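Local coordinates for nucleoside kinase (Methanococcus jannaschii, PDB 2C4E), which phosphorylates nucleosides, above all inosine, guanosine and cytidine, to their monophosphates with ATP and magnesium or manganese, as an archaeal member of the ribokinase family, at residues F182-K187 against S248-F253; E230-K235 against C266-A271; E123-N128 against N144-K149. One frame throughout, in Å; residues are numbered along the deposited sequence.

Interaction 1: residues F182-K187 against S248-F253; sequences FLFMNK and SYRAGF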
ATOM      1  N   PHE A 182      26.031  20.699 -11.540  1.00 20.01           N
ATOM      2  CA  PHE A 182      25.637  19.626 -12.453  1.00 21.16           C
ATOM      3  C   PHE A 182      24.137  19.491 -12.377  1.00 20.95           C
ATOM      4  O   PHE A 182      23.600  19.192 -11.310  1.00 20.17           O
ATOM      5  CB  PHE A 182      26.198  18.253 -12.064  1.00 21.11           C
ATOM      6  CG  PHE A 182      27.683  18.208 -11.814  1.00 25.57           C
ATOM      7  CD1 PHE A 182      28.172  18.347 -10.521  1.00 29.69           C
ATOM      8  CD2 PHE A 182      28.574  17.971 -12.834  1.00 30.56           C
ATOM      9  CE1 PHE A 182      29.534  18.276 -10.268  1.00 31.91           C
ATOM     10  CE2 PHE A 182      29.957  17.883 -12.584  1.00 32.14           C
ATOM     11  CZ  PHE A 182      30.422  18.043 -11.308  1.00 32.59           C
ATOM     12  N   LEU A 183      23.460  19.721 -13.497  1.00 21.06           N
ATOM     13  CA  LEU A 183      22.020  19.606 -13.594  1.00 20.94           C
ATOM     14  C   LEU A 183      21.681  18.400 -14.456  1.00 21.21           C
ATOM     15  O   LEU A 183      22.060  18.334 -15.632  1.00 21.94           O
ATOM     16  CB  LEU A 183      21.445  20.879 -14.199  1.00 20.82           C
ATOM     17  CG  LEU A 183      19.938  20.930 -14.456  1.00 21.92           C
ATOM     18  CD1 LEU A 183      19.210  20.809 -13.108  1.00 22.67           C
ATOM     19  CD2 LEU A 183      19.623  22.231 -15.151  1.00 21.63           C
ATOM     20  N   PHE A 184      20.996  17.446 -13.853  1.00 20.58           N
ATOM     21  CA  PHE A 184      20.530  16.252 -14.532  1.00 20.89           C
ATOM     22  C   PHE A 184      19.020  16.341 -14.749  1.00 21.06           C
ATOM     23  O   PHE A 184      18.280  16.682 -13.832  1.00 21.69           O
ATOM     24  CB  PHE A 184      20.794  15.009 -13.678  1.00 20.27           C
ATOM     25  CG  PHE A 184      22.249  14.672 -13.457  1.00 20.50           C
ATOM     26  CD1 PHE A 184      22.945  15.191 -12.352  1.00 21.25           C
ATOM     27  CD2 PHE A 184      22.906  13.776 -14.280  1.00 20.46           C
ATOM     28  CE1 PHE A 184      24.276  14.850 -12.123  1.00 22.15           C
ATOM     29  CE2 PHE A 184      24.225  13.444 -14.050  1.00 21.66           C
ATOM     30  CZ  PHE A 184      24.908  13.972 -12.975  1.00 22.91           C
ATOM     31  N   MET A 185      18.564  16.003 -15.945  1.00 20.84           N
ATOM     32  CA  MET A 185      17.143  15.856 -16.209  1.00 21.55           C
ATOM     33  C   MET A 185      16.940  14.805 -17.275  1.00 21.62           C
ATOM     34  O   MET A 185      17.717  14.696 -18.208  1.00 21.36           O
ATOM     35  CB  MET A 185      16.522  17.177 -16.678  1.00 21.67           C
ATOM     36  CG  MET A 185      16.263  18.190 -15.567  1.00 23.54           C
ATOM     37  SD  MET A 185      15.319  19.618 -16.212  1.00 26.60           S
ATOM     38  CE  MET A 185      16.635  20.568 -16.852  1.00 27.70           C
ATOM     39  N   ASN A 186      15.881  14.031 -17.138  1.00 22.82           N
ATOM     40  CA  ASN A 186      15.429  13.195 -18.229  1.00 23.59           C
ATOM     41  C   ASN A 186      14.838  14.086 -19.320  1.00 23.62           C
ATOM     42  O   ASN A 186      14.460  15.219 -19.049  1.00 22.93           O
ATOM     43  CB  ASN A 186      14.401  12.188 -17.733  1.00 25.15           C
ATOM     44  CG  ASN A 186      15.035  11.110 -16.893  1.00 28.52           C
ATOM     45  OD1 ASN A 186      16.033  10.515 -17.296  1.00 34.73           O
ATOM     46  ND2 ASN A 186      14.481  10.866 -15.711  1.00 34.19           N
ATOM     47  N   LYS A 187      14.761  13.569 -20.540  1.00 24.02           N
ATOM     48  CA  LYS A 187      14.375  14.393 -21.692  1.00 24.80           C
ATOM     49  C   LYS A 187      13.002  15.050 -21.565  1.00 25.10           C
ATOM     50  O   LYS A 187      12.841  16.205 -21.941  1.00 25.45           O
ATOM     51  CB  LYS A 187      14.447  13.595 -22.994  1.00 24.80           C
ATOM     52  CG  LYS A 187      14.181  14.444 -24.248  1.00 25.68           C
ATOM     53  CD  LYS A 187      14.569  13.706 -25.525  0.20 25.07           C
ATOM     54  CE  LYS A 187      14.841  14.666 -26.677  0.20 24.91           C
ATOM     55  NZ  LYS A 187      15.556  13.994 -27.797  0.20 24.64           N
ATOM     56  N   SER A 248      21.082   5.298 -10.638  1.00 23.38           N
ATOM     57  CA  SER A 248      22.357   4.616 -10.818  1.00 23.28           C
ATOM     58  C   SER A 248      23.266   5.317 -11.819  1.00 22.41           C
ATOM     59  O   SER A 248      24.474   5.304 -11.643  1.00 22.16           O
ATOM     60  CB  SER A 248      22.155   3.160 -11.224  1.00 23.78           C
ATOM     61  OG  SER A 248      21.693   3.065 -12.550  1.00 26.02           O
ATOM     62  N   TYR A 249      22.690   5.931 -12.849  1.00 21.46           N
ATOM     63  CA  TYR A 249      23.463   6.722 -13.795  1.00 21.36           C
ATOM     64  C   TYR A 249      24.093   7.899 -13.066  1.00 20.87           C
ATOM     65  O   TYR A 249      25.242   8.210 -13.278  1.00 20.75           O
ATOM     66  CB  TYR A 249      22.576   7.262 -14.914  1.00 20.93           C
ATOM     67  CG  TYR A 249      23.301   8.121 -15.940  1.00 21.05           C
ATOM     68  CD1 TYR A 249      23.651   7.597 -17.192  1.00 19.85           C
ATOM     69  CD2 TYR A 249      23.612   9.456 -15.684  1.00 20.92           C
ATOM     70  CE1 TYR A 249      24.315   8.364 -18.129  1.00 20.47           C
ATOM     71  CE2 TYR A 249      24.277  10.241 -16.641  1.00 20.69           C
ATOM     72  CZ  TYR A 249      24.612   9.685 -17.862  1.00 21.43           C
ATOM     73  OH  TYR A 249      25.263  10.453 -18.816  1.00 19.81           O
ATOM     74  N   ARG A 250      23.307   8.587 -12.241  1.00 21.35           N
ATOM     75  CA  ARG A 250      23.826   9.692 -11.450  1.00 21.67           C
ATOM     76  C   ARG A 250      24.901   9.221 -10.463  1.00 21.27           C
ATOM     77  O   ARG A 250      25.934   9.865 -10.344  1.00 20.63           O
ATOM     78  CB  ARG A 250      22.680  10.446 -10.761  1.00 22.53           C
ATOM     79  CG  ARG A 250      21.858  11.287 -11.748  1.00 24.47           C
ATOM     80  CD  ARG A 250      20.399  10.967 -11.762  1.00 27.34           C
ATOM     81  NE  ARG A 250      19.624  11.738 -12.735  1.00 28.26           N
ATOM     82  CZ  ARG A 250      19.247  11.318 -13.937  1.00 27.31           C
ATOM     83  NH1 ARG A 250      19.601  10.124 -14.398  1.00 25.55           N
ATOM     84  NH2 ARG A 250      18.512  12.117 -14.709  1.00 29.46           N
ATOM     85  N   ALA A 251      24.683   8.082  -9.811  1.00 20.67           N
ATOM     86  CA  ALA A 251      25.672   7.497  -8.916  1.00 21.40           C
ATOM     87  C   ALA A 251      26.995   7.260  -9.636  1.00 20.83           C
ATOM     88  O   ALA A 251      28.056   7.622  -9.132  1.00 21.27           O
ATOM     89  CB  ALA A 251      25.146   6.199  -8.298  1.00 21.28           C
ATOM     90  N   GLY A 252      26.931   6.683 -10.830  1.00 20.76           N
ATOM     91  CA  GLY A 252      28.122   6.405 -11.611  1.00 20.61           C
ATOM     92  C   GLY A 252      28.815   7.671 -12.071  1.00 20.35           C
ATOM     93  O   GLY A 252      30.041   7.789 -11.965  1.00 19.73           O
ATOM     94  N   PHE A 253      28.021   8.620 -12.574  1.00 19.94           N
ATOM     95  CA  PHE A 253      28.548   9.873 -13.109  1.00 19.78           C
ATOM     96  C   PHE A 253      29.307  10.644 -12.028  1.00 20.13           C
ATOM     97  O   PHE A 253      30.417  11.087 -12.224  1.00 19.94           O
ATOM     98  CB  PHE A 253      27.396  10.717 -13.641  1.00 20.55           C
ATOM     99  CG  PHE A 253      27.826  11.909 -14.437  1.00 21.28           C
ATOM    100  CD1 PHE A 253      27.702  11.900 -15.814  1.00 22.51           C
ATOM    101  CD2 PHE A 253      28.321  13.049 -13.817  1.00 22.44           C
ATOM    102  CE1 PHE A 253      28.103  12.980 -16.560  1.00 23.10           C
ATOM    103  CE2 PHE A 253      28.719  14.141 -14.576  1.00 23.29           C
ATOM    104  CZ  PHE A 253      28.591  14.094 -15.956  1.00 21.89           C
TER

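Interaction 2: residues E230-K235 against C266-A271; sequences EIPCIK and CGLIGA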
ATOM      1  N   GLU A 230      28.102  13.214 -26.661  1.00 23.11           N
ATOM      2  CA  GLU A 230      27.102  12.173 -26.809  1.00 22.99           C
ATOM      3  C   GLU A 230      27.577  10.874 -26.171  1.00 22.76           C
ATOM      4  O   GLU A 230      28.652  10.370 -26.494  1.00 22.22           O
ATOM      5  CB  GLU A 230      26.804  11.965 -28.290  1.00 23.48           C
ATOM      6  CG  GLU A 230      26.277  13.224 -28.947  1.00 25.94           C
ATOM      7  CD  GLU A 230      24.783  13.170 -29.181  1.00 29.66           C
ATOM      8  OE1 GLU A 230      24.055  12.948 -28.196  1.00 32.90           O
ATOM      9  OE2 GLU A 230      24.347  13.337 -30.340  0.20 28.72           O
ATOM     10  N   ILE A 231      26.760  10.340 -25.273  1.00 22.38           N
ATOM     11  CA  ILE A 231      27.066   9.127 -24.532  1.00 22.92           C
ATOM     12  C   ILE A 231      26.088   8.060 -24.981  1.00 23.93           C
ATOM     13  O   ILE A 231      24.886   8.267 -24.875  1.00 23.35           O
ATOM     14  CB  ILE A 231      26.880   9.358 -23.010  1.00 22.66           C
ATOM     15  CG1 ILE A 231      27.639  10.600 -22.539  1.00 23.52           C
ATOM     16  CG2 ILE A 231      27.295   8.118 -22.234  1.00 22.62           C
ATOM     17  CD1 ILE A 231      29.158  10.495 -22.664  1.00 23.62           C
ATOM     18  N   PRO A 232      26.569   6.926 -25.491  1.00 25.39           N
ATOM     19  CA  PRO A 232      25.645   5.868 -25.893  1.00 26.54           C
ATOM     20  C   PRO A 232      25.053   5.155 -24.689  1.00 27.69           C
ATOM     21  O   PRO A 232      25.566   5.249 -23.560  1.00 27.68           O
ATOM     22  CB  PRO A 232      26.521   4.911 -26.725  1.00 26.67           C
ATOM     23  CG  PRO A 232      27.873   5.546 -26.813  1.00 26.77           C
ATOM     24  CD  PRO A 232      27.971   6.544 -25.734  1.00 25.36           C
ATOM     25  N   CYS A 233      23.934   4.490 -24.934  1.00 28.92           N
ATOM     26  CA  CYS A 233      23.383   3.538 -23.995  1.00 30.83           C
ATOM     27  C   CYS A 233      24.271   2.296 -24.028  1.00 31.38           C
ATOM     28  O   CYS A 233      24.753   1.914 -25.092  1.00 30.90           O
ATOM     29  CB  CYS A 233      21.959   3.181 -24.409  1.00 31.28           C
ATOM     30  SG  CYS A 233      21.094   2.136 -23.223  1.00 36.18           S
ATOM     31  N   ILE A 234      24.502   1.690 -22.867  1.00 32.58           N
ATOM     32  CA  ILE A 234      25.297   0.472 -22.768  1.00 33.91           C
ATOM     33  C   ILE A 234      24.330  -0.695 -22.623  1.00 35.04           C
ATOM     34  O   ILE A 234      23.508  -0.718 -21.710  1.00 35.01           O
ATOM     35  CB  ILE A 234      26.274   0.535 -21.564  1.00 33.85           C
ATOM     36  CG1 ILE A 234      27.311   1.651 -21.762  1.00 33.92           C
ATOM     37  CG2 ILE A 234      26.961  -0.813 -21.349  1.00 33.89           C
ATOM     38  CD1 ILE A 234      28.382   1.362 -22.813  1.00 34.28           C
ATOM     39  N   LYS A 235      24.426  -1.656 -23.537  1.00 36.11           N
ATOM     40  CA  LYS A 235      23.509  -2.796 -23.557  1.00 36.69           C
ATOM     41  C   LYS A 235      23.616  -3.645 -22.286  1.00 37.57           C
ATOM     42  O   LYS A 235      24.709  -4.071 -21.893  1.00 38.43           O
ATOM     43  CB  LYS A 235      23.764  -3.672 -24.788  1.00 36.68           C
ATOM     44  CG  LYS A 235      23.408  -3.005 -26.108  0.20 36.51           C
ATOM     45  CD  LYS A 235      23.327  -4.017 -27.243  0.20 36.31           C
ATOM     46  CE  LYS A 235      23.214  -3.332 -28.595  0.20 36.19           C
ATOM     47  NZ  LYS A 235      22.639  -4.231 -29.637  0.20 36.21           N
ATOM     48  N   CYS A 266      32.789  10.201 -17.252  1.00 20.05           N
ATOM     49  CA  CYS A 266      31.741  10.204 -16.241  1.00 20.28           C
ATOM     50  C   CYS A 266      30.432   9.727 -16.838  1.00 20.24           C
ATOM     51  O   CYS A 266      29.731   8.911 -16.237  1.00 20.40           O
ATOM     52  CB  CYS A 266      31.568  11.582 -15.624  1.00 20.09           C
ATOM     53  SG  CYS A 266      32.972  12.097 -14.612  1.00 21.60           S
ATOM     54  N   GLY A 267      30.107  10.213 -18.033  1.00 20.10           N
ATOM     55  CA  GLY A 267      28.899   9.803 -18.720  1.00 20.13           C
ATOM     56  C   GLY A 267      28.888   8.320 -19.034  1.00 20.79           C
ATOM     57  O   GLY A 267      27.873   7.657 -18.847  1.00 20.94           O
ATOM     58  N   LEU A 268      30.026   7.811 -19.505  1.00 20.71           N
ATOM     59  CA  LEU A 268      30.157   6.401 -19.874  1.00 21.15           C
ATOM     60  C   LEU A 268      30.039   5.495 -18.659  1.00 21.13           C
ATOM     61  O   LEU A 268      29.391   4.463 -18.720  1.00 20.66           O
ATOM     62  CB  LEU A 268      31.490   6.153 -20.589  1.00 21.45           C
ATOM     63  CG  LEU A 268      31.653   6.787 -21.976  1.00 22.90           C
ATOM     64  CD1 LEU A 268      33.140   6.783 -22.383  1.00 24.35           C
ATOM     65  CD2 LEU A 268      30.817   6.070 -23.014  1.00 23.90           C
ATOM     66  N   ILE A 269      30.630   5.905 -17.541  1.00 21.27           N
ATOM     67  CA  ILE A 269      30.480   5.161 -16.303  1.00 21.62           C
ATOM     68  C   ILE A 269      29.030   5.189 -15.836  1.00 21.65           C
ATOM     69  O   ILE A 269      28.521   4.171 -15.383  1.00 21.43           O
ATOM     70  CB  ILE A 269      31.438   5.705 -15.218  1.00 21.69           C
ATOM     71  CG1 ILE A 269      32.894   5.412 -15.603  1.00 22.57           C
ATOM     72  CG2 ILE A 269      31.072   5.161 -13.847  1.00 21.78           C
ATOM     73  CD1 ILE A 269      33.340   3.961 -15.432  1.00 23.15           C
ATOM     74  N   GLY A 270      28.367   6.345 -15.923  1.00 21.04           N
ATOM     75  CA  GLY A 270      26.958   6.419 -15.579  1.00 21.52           C
ATOM     76  C   GLY A 270      26.131   5.426 -16.392  1.00 21.65           C
ATOM     77  O   GLY A 270      25.325   4.657 -15.849  1.00 21.99           O
ATOM     78  N   ALA A 271      26.372   5.429 -17.697  1.00 21.56           N
ATOM     79  CA  ALA A 271      25.684   4.529 -18.627  1.00 22.04           C
ATOM     80  C   ALA A 271      25.951   3.069 -18.279  1.00 22.14           C
ATOM     81  O   ALA A 271      25.029   2.259 -18.228  1.00 22.61           O
ATOM     82  CB  ALA A 271      26.120   4.811 -20.040  1.00 22.20           C
TER
HETATM   83  O   HOH W   1      23.136   2.586 -20.298  1.00 23.62           O

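Interaction 3: residues E123-N128 against N144-K149; sequences ELNPPN and NLKCAK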
ATOM      1  N   GLU A 123      10.643  21.611   9.030  1.00 23.85           N
ATOM      2  CA  GLU A 123      11.078  21.958  10.386  1.00 24.76           C
ATOM      3  C   GLU A 123      12.594  22.108  10.507  1.00 24.72           C
ATOM      4  O   GLU A 123      13.083  22.590  11.522  1.00 25.13           O
ATOM      5  CB  GLU A 123      10.632  20.879  11.377  1.00 25.05           C
ATOM      6  CG  GLU A 123       9.126  20.686  11.482  1.00 26.18           C
ATOM      7  CD  GLU A 123       8.742  19.292  11.958  1.00 27.91           C
ATOM      8  OE1 GLU A 123       9.570  18.610  12.611  1.00 28.16           O
ATOM      9  OE2 GLU A 123       7.602  18.876  11.672  1.00 29.41           O
ATOM     10  N   LEU A 124      13.327  21.672   9.487  1.00 24.84           N
ATOM     11  CA  LEU A 124      14.780  21.555   9.556  1.00 24.89           C
ATOM     12  C   LEU A 124      15.504  22.543   8.651  1.00 24.41           C
ATOM     13  O   LEU A 124      14.927  23.137   7.748  1.00 24.07           O
ATOM     14  CB  LEU A 124      15.210  20.131   9.171  1.00 25.10           C
ATOM     15  CG  LEU A 124      14.573  18.991   9.971  1.00 26.20           C
ATOM     16  CD1 LEU A 124      14.845  17.660   9.288  1.00 27.40           C
ATOM     17  CD2 LEU A 124      15.081  18.974  11.407  1.00 28.10           C
ATOM     18  N   ASN A 125      16.792  22.703   8.919  1.00 24.49           N
ATOM     19  CA  ASN A 125      17.680  23.450   8.049  1.00 23.94           C
ATOM     20  C   ASN A 125      18.920  22.609   7.794  1.00 24.21           C
ATOM     21  O   ASN A 125      19.308  21.803   8.633  1.00 24.19           O
ATOM     22  CB  ASN A 125      18.013  24.809   8.663  1.00 24.43           C
ATOM     23  CG  ASN A 125      16.811  25.751   8.662  1.00 22.26           C
ATOM     24  OD1 ASN A 125      16.335  26.171   7.608  1.00 22.63           O
ATOM     25  ND2 ASN A 125      16.301  26.062   9.841  1.00 24.07           N
ATOM     26  N   PRO A 126      19.508  22.737   6.611  1.00 24.45           N
ATOM     27  CA  PRO A 126      20.692  21.929   6.283  1.00 24.96           C
ATOM     28  C   PRO A 126      21.920  22.258   7.129  1.00 25.67           C
ATOM     29  O   PRO A 126      22.115  23.406   7.509  1.00 26.49           O
ATOM     30  CB  PRO A 126      20.945  22.232   4.797  1.00 24.40           C
ATOM     31  CG  PRO A 126      20.185  23.489   4.483  1.00 24.41           C
ATOM     32  CD  PRO A 126      19.092  23.617   5.506  1.00 24.62           C
ATOM     33  N   PRO A 127      22.754  21.261   7.406  1.00 26.13           N
ATOM     34  CA  PRO A 127      24.034  21.520   8.063  1.00 26.45           C
ATOM     35  C   PRO A 127      25.031  22.024   7.044  1.00 26.19           C
ATOM     36  O   PRO A 127      24.733  22.007   5.851  1.00 26.33           O
ATOM     37  CB  PRO A 127      24.441  20.136   8.566  1.00 26.55           C
ATOM     38  CG  PRO A 127      23.887  19.214   7.575  1.00 26.46           C
ATOM     39  CD  PRO A 127      22.587  19.832   7.098  1.00 26.36           C
ATOM     40  N   ASN A 128      26.195  22.481   7.503  1.00 25.67           N
ATOM     41  CA  ASN A 128      27.315  22.652   6.603  1.00 25.27           C
ATOM     42  C   ASN A 128      27.719  21.265   6.085  1.00 24.27           C
ATOM     43  O   ASN A 128      27.643  20.261   6.804  1.00 24.81           O
ATOM     44  CB  ASN A 128      28.492  23.356   7.282  1.00 25.46           C
ATOM     45  CG  ASN A 128      28.193  24.817   7.604  1.00 25.62           C
ATOM     46  OD1 ASN A 128      28.164  25.216   8.771  1.00 29.42           O
ATOM     47  ND2 ASN A 128      27.955  25.619   6.562  1.00 25.57           N
ATOM     48  N   ASN A 144      15.433  21.397  -0.243  1.00 19.33           N
ATOM     49  CA  ASN A 144      16.413  21.154  -1.298  1.00 19.48           C
ATOM     50  C   ASN A 144      17.022  22.463  -1.793  1.00 20.24           C
ATOM     51  O   ASN A 144      18.248  22.561  -1.965  1.00 19.64           O
ATOM     52  CB  ASN A 144      15.800  20.370  -2.459  1.00 19.75           C
ATOM     53  CG  ASN A 144      15.589  18.893  -2.126  1.00 20.12           C
ATOM     54  OD1 ASN A 144      14.890  18.147  -2.850  1.00 22.45           O
ATOM     55  ND2 ASN A 144      16.170  18.467  -1.046  1.00 16.62           N
ATOM     56  N   LEU A 145      16.196  23.491  -1.953  1.00 19.81           N
ATOM     57  CA  LEU A 145      16.728  24.808  -2.318  1.00 20.39           C
ATOM     58  C   LEU A 145      17.638  25.346  -1.217  1.00 20.18           C
ATOM     59  O   LEU A 145      18.705  25.907  -1.504  1.00 19.97           O
ATOM     60  CB  LEU A 145      15.596  25.796  -2.613  1.00 20.64           C
ATOM     61  CG  LEU A 145      16.006  27.228  -2.969  1.00 21.29           C
ATOM     62  CD1 LEU A 145      16.950  27.273  -4.181  1.00 22.47           C
ATOM     63  CD2 LEU A 145      14.780  28.076  -3.226  1.00 23.66           C
ATOM     64  N   LYS A 146      17.256  25.187   0.048  1.00 19.14           N
ATOM     65  CA  LYS A 146      18.142  25.612   1.129  1.00 19.59           C
ATOM     66  C   LYS A 146      19.490  24.924   1.013  1.00 19.42           C
ATOM     67  O   LYS A 146      20.518  25.551   1.203  1.00 18.96           O
ATOM     68  CB  LYS A 146      17.571  25.300   2.516  1.00 19.03           C
ATOM     69  CG  LYS A 146      16.342  26.090   2.903  1.00 20.22           C
ATOM     70  CD  LYS A 146      15.867  25.636   4.274  1.00 21.21           C
ATOM     71  CE  LYS A 146      14.791  26.540   4.833  1.00 23.05           C
ATOM     72  NZ  LYS A 146      14.083  25.908   5.987  1.00 22.13           N
ATOM     73  N   CYS A 147      19.480  23.629   0.689  1.00 19.30           N
ATOM     74  CA  CYS A 147      20.717  22.864   0.546  1.00 19.67           C
ATOM     75  C   CYS A 147      21.575  23.417  -0.581  1.00 19.36           C
ATOM     76  O   CYS A 147      22.784  23.625  -0.382  1.00 19.61           O
ATOM     77  CB  CYS A 147      20.436  21.385   0.296  1.00 20.67           C
ATOM     78  SG  CYS A 147      19.785  20.527   1.741  1.00 21.12           S
ATOM     79  N   ALA A 148      20.951  23.690  -1.726  1.00 19.97           N
ATOM     80  CA  ALA A 148      21.662  24.211  -2.896  1.00 19.53           C
ATOM     81  C   ALA A 148      22.262  25.562  -2.574  1.00 19.66           C
ATOM     82  O   ALA A 148      23.410  25.805  -2.879  1.00 18.10           O
ATOM     83  CB  ALA A 148      20.738  24.336  -4.085  1.00 19.86           C
ATOM     84  N   LYS A 149      21.476  26.434  -1.940  1.00 20.42           N
ATOM     85  CA  LYS A 149      21.939  27.796  -1.666  1.00 20.24           C
ATOM     86  C   LYS A 149      23.033  27.820  -0.601  1.00 20.07           C
ATOM     87  O   LYS A 149      23.948  28.632  -0.684  1.00 20.61           O
ATOM     88  CB  LYS A 149      20.752  28.714  -1.312  1.00 20.02           C
ATOM     89  CG  LYS A 149      19.887  29.013  -2.530  1.00 21.14           C
ATOM     90  CD  LYS A 149      18.649  29.855  -2.249  1.00 22.56           C
ATOM     91  CE  LYS A 149      18.966  31.328  -2.119  1.00 22.68           C
ATOM     92  NZ  LYS A 149      17.728  32.149  -2.224  1.00 19.60           N
TER
HETATM   93  O   HOH W   2      13.278  23.348   5.258  1.00 20.44           O

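Interaction 1: residues F182-K187 against S248-F253
The ring of Phe184 lies between Arg250 and Phe253, presenting a face to one and an edge to the other. Arg250 and Phe184 slide past each other in opposite directions: CG of the arginine sits over a ring face, 3.8 Å from the centroid of Phe184 and 14° off its normal, a CH-pi contact. The bend at chi2 turns CD of Arg250 aside, and NE then reaches Phe184 CB at 3.6 Å, with ring and guanidinium planes 39° apart. Toward Phe253 the same phenylalanine uses its far rim in a T-shaped pair, planes at 88°, in which CZ of Phe184 comes within 3.6 Å of CD2 of Phe253. Tyr249 CE2 meets Phe184 CE2 edge against edge at 4.1 Å. These side chains join strand 182-186 of the central sheet to residues 248-253 of helix 245-258, which run nearly antiparallel to it. NH2 of Arg250 ends 3.9 Å from Asn186 OD1, but its strong partners are Asp160, in a salt bridge, and the hydroxyl of Thr214, which also bonds Asn186. Asn186 and Thr214 bind ATP, and Arg250 is the inferred transition-state stabiliser; an apolar ring therefore supports the arginine's aliphatic part, while Asp160 and Thr214 fix its charged end.

Interaction 2: residues E230-K235 against C266-A271
Water 1 is held from both sides, accepting the backbone N-H of Ile234 (3.0 Å) and donating to the carbonyl O of Ala271 at 2.8 Å. It joins the chain just after a strand to a helix. Next to the water, CB of Ala271 touches Ile234 CG1 at 3.8 Å and also rests on the carbonyl O of Pro232 at 3.6 Å. In this ribokinase fold strand 228-231 is the last strand of the large mixed sheet, and helix 263-277 packs against the chain as it leaves that edge. Ile231 leads the packing. Its CG2, anti to the backbone N, reaches the Gly267 carbonyl O at 3.5 Å, while CD1 lies 4.0 Å from Gly267 CA; a CB on Gly267 would collide with this CD1. Leu268 approaches from the side of the helix; its CD2 touches Pro232 CD at 4.0 Å and Ile231 CG2 at 4.1 Å, the leucine and proline side chains crossing obliquely. Replacing Ile231 by an alanine removes CG1, CG2 and CD1, and would probably open a gap over Gly267 and leave Leu268 CD2 with only the Pro232 CD contact of this pair of segments.

Interaction 3: residues E123-N128 against N144-K149
The loop that leads into strand 131-136 of the central sheet folds back over helix 141-151, the helix that follows this strand in the ribokinase fold, and the contact ties the two together at the protein surface. Residues 123-128 have no regular structure, and Pro126 is the point where they come nearest the helix, its CA 5.8 Å from that of Cys147. CB of Pro126 is directed toward the helix, and its ring lies across the root of Lys146, the two side chains meeting at about a right angle. CG of the ring touches Lys146 CB at 3.7 Å, and on the Cys147 side Pro126 CB comes equally close to the sulphur SG. Phe143 and Lys150 of the same helix also touch Pro126, and Cys147, the buried residue of the contact, also packs on Ile136 of strand 131-136.

Beyond the proline, Lys146 runs on as an extended chain, with chi2 at 178°, to the polar groups of the loop. CD of this lysine still lies 4.0 Å from CD of Pro126, and the ammonium then meets two acceptors from neighbouring residues. NZ donates to the side-chain OD1 of Asn125 over 2.8 Å; the C=O···N angle is 141°, and NZ stands above the amide's carbonyl plane, 36° out of it. A longer, weak bond runs from NZ to the backbone O of Leu124. The positive charge would probably polarise both carbonyls. Water 2 sits beside the weaker pair, accepting from Lys146 NZ at 2.8 Å and lying 3.0 Å from Leu124 O, to which it can donate.

Along the chain interaction 3 closes before the other two begin, whereas interactions 1 and 2 alternate in sequence: strand 182-186, the segment 230-235, helix 245-258 and helix 263-277. These two are neighbours, with centres 11 Å apart, and they touch where Tyr249 and Phe253 of the first helix pack on Gly270 and Cys266 of the second. Both reach the same eight-stranded sheet, one at an inner strand, the other at its edge. Interaction 3 lies on the far side of the chain's centre from interaction 2, about 31 Å between centres. The helix carrying Arg250 packs on the sheet with helix 263-277 beside it, while interaction 3 is a surface contact away from the annotated sites.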